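Local coordinates for protein predicted phosphatase, HAD family (Clostridium acetobutylicum, PDB 3MC1) that probably hydrolyses phosphate esters as a member of the haloacid dehalogenase (HAD) superfamily, and holds a sodium ion in an acidic metal site, at residues S18-T23 with M82-V87; S41-F46 with E57-D62; Y72-F77 with S110-F115; L94-K99 with A126-A131; V185-G190 with N205-L210. All blocks are in the same frame, centred on the assembly; numbering follows the deposited sequence.

Interaction 1. Residues S18-T23 with M82-V87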
# COMPACT_ATOMS: atom_id res chain seq x y z
N SER A 18 7.80 -1.07 5.62
CA SER A 18 7.77 -2.52 5.77
C SER A 18 8.76 -3.33 4.94
O SER A 18 8.67 -4.55 4.89
CB SER A 18 6.36 -3.01 5.46
OG SER A 18 5.81 -2.30 4.37
N ALA A 19 9.70 -2.65 4.30
CA ALA A 19 10.67 -3.30 3.43
C ALA A 19 11.40 -4.51 4.02
O ALA A 19 11.53 -5.53 3.36
CB ALA A 19 11.68 -2.27 2.95
N GLU A 20 11.88 -4.39 5.26
CA GLU A 20 12.62 -5.49 5.87
C GLU A 20 11.85 -6.81 5.85
O GLU A 20 12.33 -7.81 5.32
CB GLU A 20 13.01 -5.16 7.32
CG GLU A 20 13.41 -6.41 8.11
CD GLU A 20 13.91 -6.11 9.50
OE1 GLU A 20 13.38 -5.17 10.13
OE2 GLU A 20 14.82 -6.84 9.97
N GLY A 21 10.66 -6.80 6.44
CA GLY A 21 9.85 -8.01 6.48
C GLY A 21 9.41 -8.52 5.12
O GLY A 21 9.38 -9.73 4.88
N ILE A 22 9.05 -7.61 4.22
CA ILE A 22 8.60 -8.00 2.89
C ILE A 22 9.74 -8.54 2.03
O ILE A 22 9.59 -9.58 1.40
CB ILE A 22 7.91 -6.80 2.16
CG1 ILE A 22 6.64 -6.41 2.93
CG2 ILE A 22 7.56 -7.17 0.72
CD1 ILE A 22 5.96 -5.15 2.39
N THR A 23 10.87 -7.86 2.01
CA THR A 23 11.99 -8.34 1.19
C THR A 23 12.51 -9.67 1.73
O THR A 23 12.95 -10.53 0.97
CB THR A 23 13.14 -7.31 1.10
OG1 THR A 23 13.59 -6.96 2.42
CG2 THR A 23 12.68 -6.05 0.36
N MSE A 82 5.64 -9.65 8.88
CA MSE A 82 4.74 -8.54 9.20
C MSE A 82 5.20 -7.69 10.38
O MSE A 82 4.85 -6.51 10.47
CB MSE A 82 3.31 -9.05 9.47
CG MSE A 82 3.17 -9.98 10.67
SE MSE A 82 1.32 -10.09 11.31
CE MSE A 82 1.26 -8.41 12.31
N PHE A 83 6.01 -8.28 11.26
CA PHE A 83 6.52 -7.59 12.44
C PHE A 83 7.83 -6.85 12.19
O PHE A 83 8.18 -5.94 12.93
CB PHE A 83 6.68 -8.58 13.60
CG PHE A 83 5.40 -9.29 13.97
CD1 PHE A 83 4.29 -8.58 14.42
CD2 PHE A 83 5.29 -10.68 13.84
CE1 PHE A 83 3.10 -9.23 14.74
CE2 PHE A 83 4.10 -11.34 14.16
CZ PHE A 83 3.00 -10.61 14.61
N GLU A 84 8.57 -7.26 11.16
CA GLU A 84 9.83 -6.61 10.79
C GLU A 84 9.31 -5.44 9.96
O GLU A 84 9.44 -5.39 8.73
CB GLU A 84 10.68 -7.58 9.98
CG GLU A 84 10.92 -8.88 10.75
CD GLU A 84 11.86 -9.85 10.05
OE1 GLU A 84 11.57 -10.25 8.90
OE2 GLU A 84 12.89 -10.22 10.65
N ASN A 85 8.72 -4.51 10.69
CA ASN A 85 8.01 -3.37 10.14
C ASN A 85 8.21 -2.16 11.07
O ASN A 85 8.65 -2.31 12.21
CB ASN A 85 6.54 -3.75 10.14
CG ASN A 85 5.76 -3.15 9.02
OD1 ASN A 85 6.09 -2.08 8.52
ND2 ASN A 85 4.69 -3.83 8.64
N LYS A 86 7.86 -0.98 10.57
CA LYS A 86 7.97 0.26 11.34
C LYS A 86 6.98 1.25 10.76
O LYS A 86 6.69 1.21 9.57
CB LYS A 86 9.37 0.87 11.23
CG LYS A 86 10.49 0.05 11.85
CD LYS A 86 11.87 0.65 11.55
CE LYS A 86 12.17 0.68 10.05
NZ LYS A 86 13.58 1.08 9.75
N VAL A 87 6.45 2.14 11.60
CA VAL A 87 5.53 3.17 11.13
C VAL A 87 6.41 4.37 10.78
O VAL A 87 7.35 4.68 11.52
CB VAL A 87 4.54 3.58 12.24
CG1 VAL A 87 3.71 4.77 11.79
CG2 VAL A 87 3.63 2.40 12.56
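The carboxylates of E20 and E84 lie stacked, their planes 13° apart, with E20 OE2 4.0 Å from E84 OE2. The side chains cross at about a right angle, and E20 CG rests on E84 CB at 3.5 Å. The flat amide of N85 turns OD1 onto S18, 3.2 Å from S18 CB; its ND2 donates to M82 O, which lies in the amide plane, and OD1 also accepts from K86 N. One backbone bond spans the contact: G21 N to E84 O, 3.0 Å, bent at the hydrogen (137°) but in the carbonyl plane on a lone pair. E84 centres an inverse gamma turn, and G21, having no side chain, lets that carbonyl come close to the start of helix 19-31. Beyond the contact, S18 OG bonds D12, a sodium ligand, and E84 OE1 bonds Y76. Two like charges this close should repel; the salt bridge from E20 OE2 to K24 probably offsets part of that cost.

Interaction 2. Residues S41-F46 with E57-D62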
# COMPACT_ATOMS: atom_id res chain seq x y z
N SER A 41 17.65 -5.26 -0.62
CA SER A 41 17.33 -4.00 -1.27
C SER A 41 16.90 -4.17 -2.73
O SER A 41 16.08 -3.40 -3.23
CB SER A 41 18.53 -3.06 -1.19
OG SER A 41 18.20 -1.78 -1.72
N SER A 42 17.44 -5.18 -3.40
CA SER A 42 17.08 -5.41 -4.80
C SER A 42 15.65 -5.94 -4.93
O SER A 42 15.14 -6.08 -6.04
CB SER A 42 18.07 -6.38 -5.44
OG SER A 42 17.97 -7.67 -4.88
N LEU A 43 15.02 -6.22 -3.80
CA LEU A 43 13.65 -6.73 -3.81
C LEU A 43 12.66 -5.66 -3.35
O LEU A 43 11.49 -5.95 -3.11
CB LEU A 43 13.54 -7.97 -2.92
CG LEU A 43 14.41 -9.16 -3.31
CD1 LEU A 43 14.22 -10.30 -2.32
CD2 LEU A 43 14.05 -9.61 -4.72
N ASN A 44 13.12 -4.42 -3.24
CA ASN A 44 12.25 -3.32 -2.81
C ASN A 44 11.06 -3.13 -3.73
O ASN A 44 9.98 -2.75 -3.28
CB ASN A 44 13.04 -2.00 -2.72
CG ASN A 44 13.89 -1.92 -1.47
OD1 ASN A 44 13.97 -2.87 -0.69
ND2 ASN A 44 14.55 -0.77 -1.28
N LYS A 45 11.26 -3.40 -5.02
CA LYS A 45 10.20 -3.24 -6.01
C LYS A 45 8.99 -4.12 -5.73
O LYS A 45 7.92 -3.92 -6.30
CB LYS A 45 10.72 -3.54 -7.42
CG LYS A 45 11.00 -5.01 -7.68
CD LYS A 45 12.42 -5.38 -7.30
CE LYS A 45 13.37 -5.13 -8.45
NZ LYS A 45 13.07 -6.01 -9.62
N PHE A 46 9.17 -5.12 -4.86
CA PHE A 46 8.09 -6.03 -4.47
C PHE A 46 7.19 -5.36 -3.43
O PHE A 46 6.12 -5.87 -3.09
CB PHE A 46 8.67 -7.31 -3.86
CG PHE A 46 8.87 -8.44 -4.85
CD1 PHE A 46 7.89 -9.41 -5.02
CD2 PHE A 46 10.05 -8.54 -5.59
CE1 PHE A 46 8.09 -10.48 -5.91
CE2 PHE A 46 10.25 -9.60 -6.48
CZ PHE A 46 9.27 -10.57 -6.64
N GLU A 57 6.26 -11.03 -13.17
CA GLU A 57 7.03 -10.05 -13.93
C GLU A 57 8.54 -10.14 -13.74
O GLU A 57 9.29 -10.11 -14.71
CB GLU A 57 6.57 -8.64 -13.57
CG GLU A 57 7.12 -7.55 -14.49
CD GLU A 57 6.87 -6.15 -13.95
OE1 GLU A 57 5.77 -5.90 -13.40
OE2 GLU A 57 7.77 -5.29 -14.10
N TYR A 58 8.98 -10.25 -12.49
CA TYR A 58 10.41 -10.31 -12.18
C TYR A 58 11.05 -11.69 -12.24
O TYR A 58 12.29 -11.80 -12.26
CB TYR A 58 10.65 -9.70 -10.80
CG TYR A 58 10.15 -8.27 -10.68
CD1 TYR A 58 10.72 -7.25 -11.44
CD2 TYR A 58 9.09 -7.96 -9.84
CE1 TYR A 58 10.23 -5.95 -11.37
CE2 TYR A 58 8.59 -6.66 -9.76
CZ TYR A 58 9.17 -5.66 -10.53
OH TYR A 58 8.68 -4.38 -10.49
N TYR A 59 10.24 -12.74 -12.27
CA TYR A 59 10.78 -14.09 -12.31
C TYR A 59 10.07 -14.98 -13.32
O TYR A 59 10.23 -16.19 -13.32
CB TYR A 59 10.73 -14.71 -10.90
CG TYR A 59 11.70 -14.02 -9.97
CD1 TYR A 59 13.05 -14.34 -10.00
CD2 TYR A 59 11.29 -12.95 -9.17
CE1 TYR A 59 13.98 -13.62 -9.25
CE2 TYR A 59 12.22 -12.22 -8.42
CZ TYR A 59 13.56 -12.56 -8.47
OH TYR A 59 14.50 -11.83 -7.77
N ASN A 60 9.31 -14.33 -14.19
CA ASN A 60 8.57 -15.01 -15.26
C ASN A 60 7.77 -16.23 -14.84
O ASN A 60 7.53 -17.12 -15.65
CB ASN A 60 9.53 -15.41 -16.38
CG ASN A 60 10.25 -14.21 -16.99
OD1 ASN A 60 9.61 -13.21 -17.36
ND2 ASN A 60 11.57 -14.30 -17.09
N PHE A 61 7.36 -16.30 -13.57
CA PHE A 61 6.57 -17.43 -13.10
C PHE A 61 5.20 -17.37 -13.77
O PHE A 61 4.74 -16.30 -14.17
CB PHE A 61 6.35 -17.38 -11.59
CG PHE A 61 7.57 -17.70 -10.77
CD1 PHE A 61 8.56 -18.54 -11.26
CD2 PHE A 61 7.68 -17.21 -9.47
CE1 PHE A 61 9.66 -18.89 -10.47
CE2 PHE A 61 8.77 -17.55 -8.66
CZ PHE A 61 9.76 -18.40 -9.16
N ASP A 62 4.55 -18.52 -13.89
CA ASP A 62 3.22 -18.53 -14.46
C ASP A 62 2.27 -18.36 -13.29
O ASP A 62 2.70 -18.30 -12.13
CB ASP A 62 2.92 -19.83 -15.24
CG ASP A 62 3.03 -21.08 -14.38
OD1 ASP A 62 2.76 -21.03 -13.17
OD2 ASP A 62 3.37 -22.14 -14.95
O HOH W 1 7.46 -2.70 -9.04
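A water donates to K45 O at 3.0 Å and lies in the plane of the Y58 ring at its edge, so near the Y58 hydroxyl that this second link is doubtful. The same two residues meet directly through the K45 side chain, which slides past Y58 in the opposite direction. K45 CG sits between the backbone N and carbonyl carbon (chi1 71°), over the ring, making a CH-pi contact 3.8 Å from the Y58 centroid. Further bends at chi2, chi3 and chi4 fold the chain back, so that K45 NZ also comes over this face, 3.7 Å from the centroid and 32° off the normal: a cation-pi pair. E57 CD lies toward the rim of the opposite face.

F46 fills the angle between the two tyrosines. Against Y58 its ring is oblique, planes at 45°, with F46 CE2 3.9 Å from Y58 CD2. Against Y59 the rings meet at their edges, F46 CE2 to Y59 CE2 being 3.8 Å. L43 CD2 reaches Y59 OH at 3.8 Å. Behind this layer F55 meets F46 edge-to-face, while L43 and Y59 continue onto helix 19-31. A short 3-10 segment packed against the end of helix 51-59 builds part of a helical bundle inserted after the first core strand, consistent with the C1-type cap domain of HAD phosphatases.

Interaction 3. Residues Y72-F77 with S110-F115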
# COMPACT_ATOMS: atom_id res chain seq x y z
N TYR A 72 4.88 -19.55 0.02
CA TYR A 72 6.14 -19.64 0.76
C TYR A 72 6.37 -18.29 1.44
O TYR A 72 6.78 -18.23 2.60
CB TYR A 72 7.32 -19.91 -0.17
CG TYR A 72 7.36 -21.28 -0.78
CD1 TYR A 72 6.97 -22.41 -0.06
CD2 TYR A 72 7.81 -21.47 -2.09
CE1 TYR A 72 7.03 -23.68 -0.62
CE2 TYR A 72 7.87 -22.73 -2.66
CZ TYR A 72 7.48 -23.84 -1.92
OH TYR A 72 7.52 -25.09 -2.50
N TYR A 73 6.14 -17.23 0.69
CA TYR A 73 6.29 -15.87 1.20
C TYR A 73 5.49 -15.75 2.49
O TYR A 73 6.01 -15.30 3.51
CB TYR A 73 5.75 -14.89 0.15
CG TYR A 73 5.59 -13.46 0.61
CD1 TYR A 73 6.49 -12.48 0.21
CD2 TYR A 73 4.49 -13.07 1.40
CE1 TYR A 73 6.30 -11.14 0.56
CE2 TYR A 73 4.30 -11.73 1.76
CZ TYR A 73 5.21 -10.78 1.34
OH TYR A 73 5.01 -9.45 1.64
N ARG A 74 4.23 -16.18 2.45
CA ARG A 74 3.36 -16.09 3.62
C ARG A 74 3.76 -16.94 4.81
O ARG A 74 3.50 -16.55 5.95
CB ARG A 74 1.92 -16.37 3.22
CG ARG A 74 1.34 -15.23 2.38
CD ARG A 74 -0.01 -15.58 1.80
NE ARG A 74 -0.54 -14.48 0.99
CZ ARG A 74 -1.64 -14.58 0.25
NH1 ARG A 74 -2.32 -15.72 0.21
NH2 ARG A 74 -2.07 -13.54 -0.46
N ASP A 75 4.40 -18.09 4.57
CA ASP A 75 4.85 -18.94 5.66
C ASP A 75 5.73 -18.12 6.58
O ASP A 75 5.68 -18.27 7.81
CB ASP A 75 5.68 -20.13 5.16
CG ASP A 75 4.91 -21.02 4.21
OD1 ASP A 75 3.69 -21.21 4.41
OD2 ASP A 75 5.54 -21.55 3.27
N TYR A 76 6.55 -17.26 5.98
CA TYR A 76 7.45 -16.41 6.74
C TYR A 76 6.83 -15.07 7.14
O TYR A 76 7.04 -14.58 8.26
CB TYR A 76 8.71 -16.13 5.92
CG TYR A 76 9.70 -15.25 6.64
CD1 TYR A 76 10.64 -15.79 7.53
CD2 TYR A 76 9.68 -13.86 6.47
CE1 TYR A 76 11.53 -14.96 8.24
CE2 TYR A 76 10.55 -13.04 7.17
CZ TYR A 76 11.47 -13.59 8.05
OH TYR A 76 12.34 -12.76 8.72
N PHE A 77 6.07 -14.46 6.23
CA PHE A 77 5.46 -13.17 6.50
C PHE A 77 4.42 -13.18 7.62
O PHE A 77 4.43 -12.31 8.49
CB PHE A 77 4.80 -12.61 5.25
CG PHE A 77 4.28 -11.21 5.42
CD1 PHE A 77 5.15 -10.13 5.33
CD2 PHE A 77 2.94 -10.97 5.71
CE1 PHE A 77 4.70 -8.83 5.53
CE2 PHE A 77 2.48 -9.67 5.92
CZ PHE A 77 3.36 -8.60 5.83
N SER A 110 -3.32 -3.35 -1.72
CA SER A 110 -3.27 -4.63 -2.42
C SER A 110 -2.81 -5.69 -1.40
O SER A 110 -2.88 -6.89 -1.66
CB SER A 110 -2.29 -4.60 -3.60
OG SER A 110 -2.81 -3.88 -4.71
N LYS A 111 -2.33 -5.24 -0.25
CA LYS A 111 -1.90 -6.20 0.76
C LYS A 111 -3.15 -6.92 1.29
O LYS A 111 -4.21 -6.32 1.40
CB LYS A 111 -1.19 -5.48 1.90
CG LYS A 111 -0.60 -6.41 2.95
CD LYS A 111 -0.01 -5.63 4.09
CE LYS A 111 1.32 -6.23 4.53
NZ LYS A 111 2.32 -6.17 3.43
N PRO A 112 -3.04 -8.23 1.60
CA PRO A 112 -4.23 -8.92 2.11
C PRO A 112 -4.82 -8.19 3.33
O PRO A 112 -4.08 -7.73 4.19
CB PRO A 112 -3.69 -10.30 2.47
CG PRO A 112 -2.63 -10.52 1.44
CD PRO A 112 -1.92 -9.18 1.42
N THR A 113 -6.14 -8.10 3.38
CA THR A 113 -6.85 -7.44 4.49
C THR A 113 -6.50 -8.05 5.85
O THR A 113 -6.35 -7.33 6.84
CB THR A 113 -8.38 -7.56 4.32
OG1 THR A 113 -8.76 -7.16 3.00
CG2 THR A 113 -9.08 -6.67 5.33
N VAL A 114 -6.38 -9.37 5.90
CA VAL A 114 -6.09 -10.04 7.16
C VAL A 114 -4.76 -9.59 7.75
O VAL A 114 -4.66 -9.35 8.95
CB VAL A 114 -6.11 -11.58 6.98
CG1 VAL A 114 -5.13 -12.00 5.90
CG2 VAL A 114 -5.78 -12.25 8.31
N PHE A 115 -3.74 -9.47 6.90
CA PHE A 115 -2.43 -9.01 7.36
C PHE A 115 -2.45 -7.51 7.67
O PHE A 115 -1.89 -7.08 8.67
CB PHE A 115 -1.35 -9.26 6.30
CG PHE A 115 -1.15 -10.71 5.94
CD1 PHE A 115 -1.30 -11.71 6.90
CD2 PHE A 115 -0.79 -11.07 4.65
CE1 PHE A 115 -1.07 -13.04 6.58
CE2 PHE A 115 -0.56 -12.41 4.32
CZ PHE A 115 -0.70 -13.39 5.28
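Aromatic contact comes first: F77 points an edge at the face of F115, centroids 5.2 Å apart and planes at 65°, with F77 CE2 3.8 Å from F115 CD2. With CG anti to the backbone N (chi1 -173°), F77 leaves helix 63-81 toward helix 113-122. V114 CG1 lies on the opposite face of F115. Aliphatic and cationic side chains flank the pair. R74 CG touches the edge of F115, 3.9 Å from CE2, the side chains crossing at about a right angle, and R74 NH2 lies 3.6 Å from P112 CG. From the other segment K111 meets F77 tip to tip, K111 CE to F77 CZ being 3.4 Å.

Polar bonds of the charged ends lie elsewhere: R74 NH1 bonds L137 O, and K111 NZ makes a salt bridge with D12, a ligand of the sodium. Between what are probably the cap and core domains, the contact therefore works largely by apolar surface, and the tip of F77 packs on a lysine whose ammonium is held at the border of the metal site.

Interaction 4. Residues L94-K99 with A126-A131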
# COMPACT_ATOMS: atom_id res chain seq x y z
N LEU A 94 -0.10 12.66 11.85
CA LEU A 94 -0.89 13.00 10.67
C LEU A 94 -2.32 12.48 10.79
O LEU A 94 -3.28 13.25 10.64
CB LEU A 94 -0.23 12.42 9.40
CG LEU A 94 -1.06 12.56 8.10
CD1 LEU A 94 -1.24 14.04 7.76
CD2 LEU A 94 -0.38 11.83 6.97
N LEU A 95 -2.45 11.18 11.06
CA LEU A 95 -3.76 10.55 11.20
C LEU A 95 -4.61 11.21 12.27
O LEU A 95 -5.81 11.44 12.06
CB LEU A 95 -3.60 9.07 11.55
CG LEU A 95 -2.82 8.23 10.54
CD1 LEU A 95 -2.67 6.79 11.06
CD2 LEU A 95 -3.57 8.23 9.22
N SER A 96 -4.00 11.51 13.41
CA SER A 96 -4.74 12.16 14.50
C SER A 96 -5.24 13.52 14.02
O SER A 96 -6.43 13.82 14.14
CB SER A 96 -3.83 12.34 15.72
OG SER A 96 -4.57 12.85 16.82
N SER A 97 -4.34 14.33 13.48
CA SER A 97 -4.69 15.67 12.99
C SER A 97 -5.84 15.62 11.98
O SER A 97 -6.78 16.41 12.05
CB SER A 97 -3.47 16.33 12.35
OG SER A 97 -3.78 17.64 11.87
N LEU A 98 -5.77 14.68 11.03
CA LEU A 98 -6.82 14.58 10.02
C LEU A 98 -8.19 14.23 10.59
O LEU A 98 -9.19 14.80 10.18
CB LEU A 98 -6.42 13.55 8.95
CG LEU A 98 -5.16 13.83 8.13
CD1 LEU A 98 -4.99 12.73 7.08
CD2 LEU A 98 -5.24 15.21 7.47
N LYS A 99 -8.25 13.29 11.53
CA LYS A 99 -9.54 12.93 12.11
C LYS A 99 -10.09 14.10 12.92
O LYS A 99 -11.30 14.26 13.06
CB LYS A 99 -9.44 11.69 13.00
CG LYS A 99 -9.38 10.38 12.24
CD LYS A 99 -9.84 9.20 13.10
CE LYS A 99 -11.35 9.24 13.35
NZ LYS A 99 -11.83 8.11 14.20
N ALA A 126 -5.03 1.24 14.14
CA ALA A 126 -6.28 0.74 13.57
C ALA A 126 -7.54 1.59 13.75
O ALA A 126 -8.34 1.73 12.82
CB ALA A 126 -6.55 -0.68 14.06
N PHE A 127 -7.73 2.16 14.93
CA PHE A 127 -8.93 2.94 15.18
C PHE A 127 -9.02 4.31 14.52
O PHE A 127 -10.07 4.97 14.56
CB PHE A 127 -9.13 3.05 16.69
CG PHE A 127 -9.60 1.76 17.31
CD1 PHE A 127 -10.86 1.26 17.00
CD2 PHE A 127 -8.78 1.03 18.15
CE1 PHE A 127 -11.30 0.05 17.54
CE2 PHE A 127 -9.20 -0.18 18.70
CZ PHE A 127 -10.46 -0.67 18.39
N TYR A 128 -7.93 4.74 13.89
CA TYR A 128 -7.93 6.02 13.19
C TYR A 128 -8.70 5.84 11.88
O TYR A 128 -9.12 6.81 11.25
CB TYR A 128 -6.51 6.46 12.85
CG TYR A 128 -5.69 6.97 14.01
CD1 TYR A 128 -6.08 8.12 14.71
CD2 TYR A 128 -4.52 6.32 14.41
CE1 TYR A 128 -5.31 8.61 15.77
CE2 TYR A 128 -3.75 6.81 15.46
CZ TYR A 128 -4.15 7.95 16.14
OH TYR A 128 -3.39 8.44 17.17
N PHE A 129 -8.90 4.59 11.49
CA PHE A 129 -9.55 4.28 10.23
C PHE A 129 -10.99 3.83 10.30
O PHE A 129 -11.38 3.09 11.21
CB PHE A 129 -8.73 3.22 9.48
CG PHE A 129 -7.32 3.66 9.19
CD1 PHE A 129 -7.06 4.52 8.12
CD2 PHE A 129 -6.27 3.30 10.04
CE1 PHE A 129 -5.78 5.02 7.90
CE2 PHE A 129 -4.99 3.81 9.83
CZ PHE A 129 -4.74 4.67 8.76
N ASP A 130 -11.78 4.29 9.33
CA ASP A 130 -13.18 3.93 9.20
C ASP A 130 -13.27 2.51 8.63
O ASP A 130 -14.23 1.79 8.87
CB ASP A 130 -13.88 4.89 8.24
CG ASP A 130 -14.37 6.15 8.92
OD1 ASP A 130 -13.76 6.56 9.94
OD2 ASP A 130 -15.34 6.74 8.43
N ALA A 131 -12.27 2.14 7.84
CA ALA A 131 -12.23 0.80 7.26
C ALA A 131 -10.83 0.50 6.77
O ALA A 131 -10.06 1.41 6.45
CB ALA A 131 -13.23 0.70 6.11
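The 94-99 part of helix 91-101 passes the 3-10 turn 126-128 at L95 and Y128, whose CA atoms are 6.5 Å apart, and the contact is made largely by side chains, some of them against backbone atoms. Y128 holds its ring against the helix. L95 CB sits over one face, 4.1 Å from the ring centroid and 20° off the normal, a CH-pi contact, while S96 CA approaches CE1 of Y128 to 3.8 Å. The ring's hydroxyl end is held by E92, one turn earlier on the same helix.

L95 then branches deeper. Both its methyls reach the tip of F129 from the same side of the ring plane, CD1 and CD2 of L95 each 3.8 Å from F129 CZ, and L95 CD1 also touches Y128 CD2 at 3.9 Å. F129 goes on to meet L105, V107 and F9, so this apolar file runs from the outer helix to the central sheet of the Rossmann-like HAD core. Helix 91-101 leads into strand 104-109 of that sheet, and the segment 126-131 closes the crossover from 104-109 through helix 113-122 to the outermost strand 131-135.

At the exposed margin K99 reaches the turn. K99 CD is close to Y128 O, 3.1 Å away, and near the edge of the Y128 ring. K99 NZ ends 3.6 Å from F127 O, longer than a hydrogen bond, and 4.9 Å from D130 OD1, not in contact, though the opposite charge may still draw it weakly.

Interaction 5. Residues V185-G190 with N205-L210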
# COMPACT_ATOMS: atom_id res chain seq x y z
N VAL A 185 3.64 10.09 -2.64
CA VAL A 185 4.67 10.46 -1.68
C VAL A 185 5.97 9.80 -2.12
O VAL A 185 5.96 8.67 -2.61
CB VAL A 185 4.30 10.01 -0.24
CG1 VAL A 185 2.91 10.55 0.11
CG2 VAL A 185 4.34 8.49 -0.13
N THR A 186 7.09 10.51 -1.96
CA THR A 186 8.39 9.98 -2.37
C THR A 186 9.24 9.42 -1.23
O THR A 186 10.36 8.98 -1.47
CB THR A 186 9.23 11.05 -3.12
OG1 THR A 186 9.35 12.22 -2.30
CG2 THR A 186 8.56 11.43 -4.45
N TYR A 187 8.72 9.44 -0.00
CA TYR A 187 9.48 8.90 1.12
C TYR A 187 9.30 7.39 1.18
O TYR A 187 9.85 6.72 2.05
CB TYR A 187 9.05 9.57 2.44
CG TYR A 187 7.60 9.40 2.82
CD1 TYR A 187 7.12 8.19 3.36
CD2 TYR A 187 6.69 10.44 2.65
CE1 TYR A 187 5.77 8.04 3.70
CE2 TYR A 187 5.34 10.30 2.99
CZ TYR A 187 4.89 9.10 3.51
OH TYR A 187 3.56 8.98 3.81
N GLY A 188 8.53 6.86 0.24
CA GLY A 188 8.27 5.43 0.22
C GLY A 188 9.15 4.66 -0.75
O GLY A 188 10.35 4.89 -0.82
N PHE A 189 8.55 3.78 -1.53
CA PHE A 189 9.32 2.98 -2.46
C PHE A 189 9.15 3.37 -3.92
O PHE A 189 9.53 2.62 -4.83
CB PHE A 189 9.00 1.51 -2.22
CG PHE A 189 9.27 1.08 -0.81
CD1 PHE A 189 10.56 0.71 -0.42
CD2 PHE A 189 8.28 1.15 0.16
CE1 PHE A 189 10.85 0.43 0.92
CE2 PHE A 189 8.55 0.88 1.50
CZ PHE A 189 9.84 0.52 1.88
N GLY A 190 8.59 4.55 -4.15
CA GLY A 190 8.41 5.06 -5.50
C GLY A 190 9.22 6.34 -5.62
O GLY A 190 9.50 6.99 -4.61
N ASN A 205 7.31 15.04 -0.66
CA ASN A 205 8.49 14.30 -0.23
C ASN A 205 8.57 13.97 1.27
O ASN A 205 9.53 13.36 1.72
CB ASN A 205 9.75 15.06 -0.64
CG ASN A 205 9.74 16.49 -0.15
OD1 ASN A 205 9.76 16.74 1.05
ND2 ASN A 205 9.70 17.43 -1.09
N SER A 206 7.56 14.37 2.03
CA SER A 206 7.55 14.10 3.46
C SER A 206 6.12 14.02 3.99
O SER A 206 5.19 14.48 3.33
CB SER A 206 8.28 15.19 4.23
OG SER A 206 7.51 16.38 4.24
N VAL A 207 5.96 13.46 5.18
CA VAL A 207 4.66 13.33 5.81
C VAL A 207 4.08 14.71 6.12
O VAL A 207 2.87 14.92 6.04
CB VAL A 207 4.74 12.49 7.12
CG1 VAL A 207 3.38 12.46 7.81
CG2 VAL A 207 5.19 11.08 6.81
N ASP A 208 4.94 15.65 6.49
CA ASP A 208 4.46 16.99 6.79
C ASP A 208 3.94 17.66 5.52
O ASP A 208 2.93 18.35 5.54
CB ASP A 208 5.56 17.86 7.41
CG ASP A 208 5.03 19.20 7.90
OD1 ASP A 208 4.09 19.19 8.72
OD2 ASP A 208 5.55 20.24 7.46
N GLU A 209 4.65 17.44 4.42
CA GLU A 209 4.25 17.99 3.13
C GLU A 209 2.91 17.37 2.73
O GLU A 209 2.07 18.02 2.11
CB GLU A 209 5.28 17.65 2.05
CG GLU A 209 6.60 18.39 2.16
CD GLU A 209 6.57 19.75 1.50
OE1 GLU A 209 7.56 20.08 0.80
OE2 GLU A 209 5.57 20.49 1.66
N LEU A 210 2.75 16.10 3.09
CA LEU A 210 1.53 15.36 2.80
C LEU A 210 0.38 15.99 3.57
O LEU A 210 -0.70 16.22 3.03
CB LEU A 210 1.72 13.89 3.22
CG LEU A 210 0.54 12.92 3.07
CD1 LEU A 210 0.02 12.92 1.64
CD2 LEU A 210 1.01 11.52 3.47
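The chain leaving strand 182-185 runs beside the turn that opens helix 207-215, closest at T186 and N205 with CA atoms 4.8 Å apart. T186 OG1 packs on N205, 3.1 Å from its CA, while bonding V204 O just before the segment. Y187 carries most of the contact. Its CG stands between the backbone N and the carbonyl carbon (chi1 60°), and the ring is sandwiched: V185 CG2 lies on one face and V207 CG2 on the other, the latter a CH-pi contact 4.2 Å from the centroid. N205 O lies at the ring's edge. L210 CD2 touches both Y187 OH (3.6 Å) and V185 CG1 (4.0 Å); the hydroxyl itself bonds T14 O. S206 caps the helix, its OG accepting from E209 N at 3.1 Å, whereas its buried backbone N finds no partner in the model. Around this, V207 and L210 continue onto L94 of helix 91-101, and V185 and L210 rest on I165 of strand 162-166 and V204 of the outermost strand 202-204.

Overall arrangement
Interactions 1 and 3 are the buried ones, 11 Å apart between centres; both border the metal site, and both draw on helix 63-81 or the loop after it. Their chemistry differs: interaction 1 rests on a backbone bond and paired carboxylates, interaction 3 on aromatic and aliphatic surface. Interaction 2, only partly buried, relies on aromatic and cation-pi packing and touches interaction 1 through T23 and L43. Interactions 4 and 5, also partly buried, join helices to loops at the ends of sheet strands with mainly apolar contacts, meeting where L94 lies on V207 and L210. Interactions 2 and 4 lie on opposite sides of the chain's centre, 32 Å apart between centres.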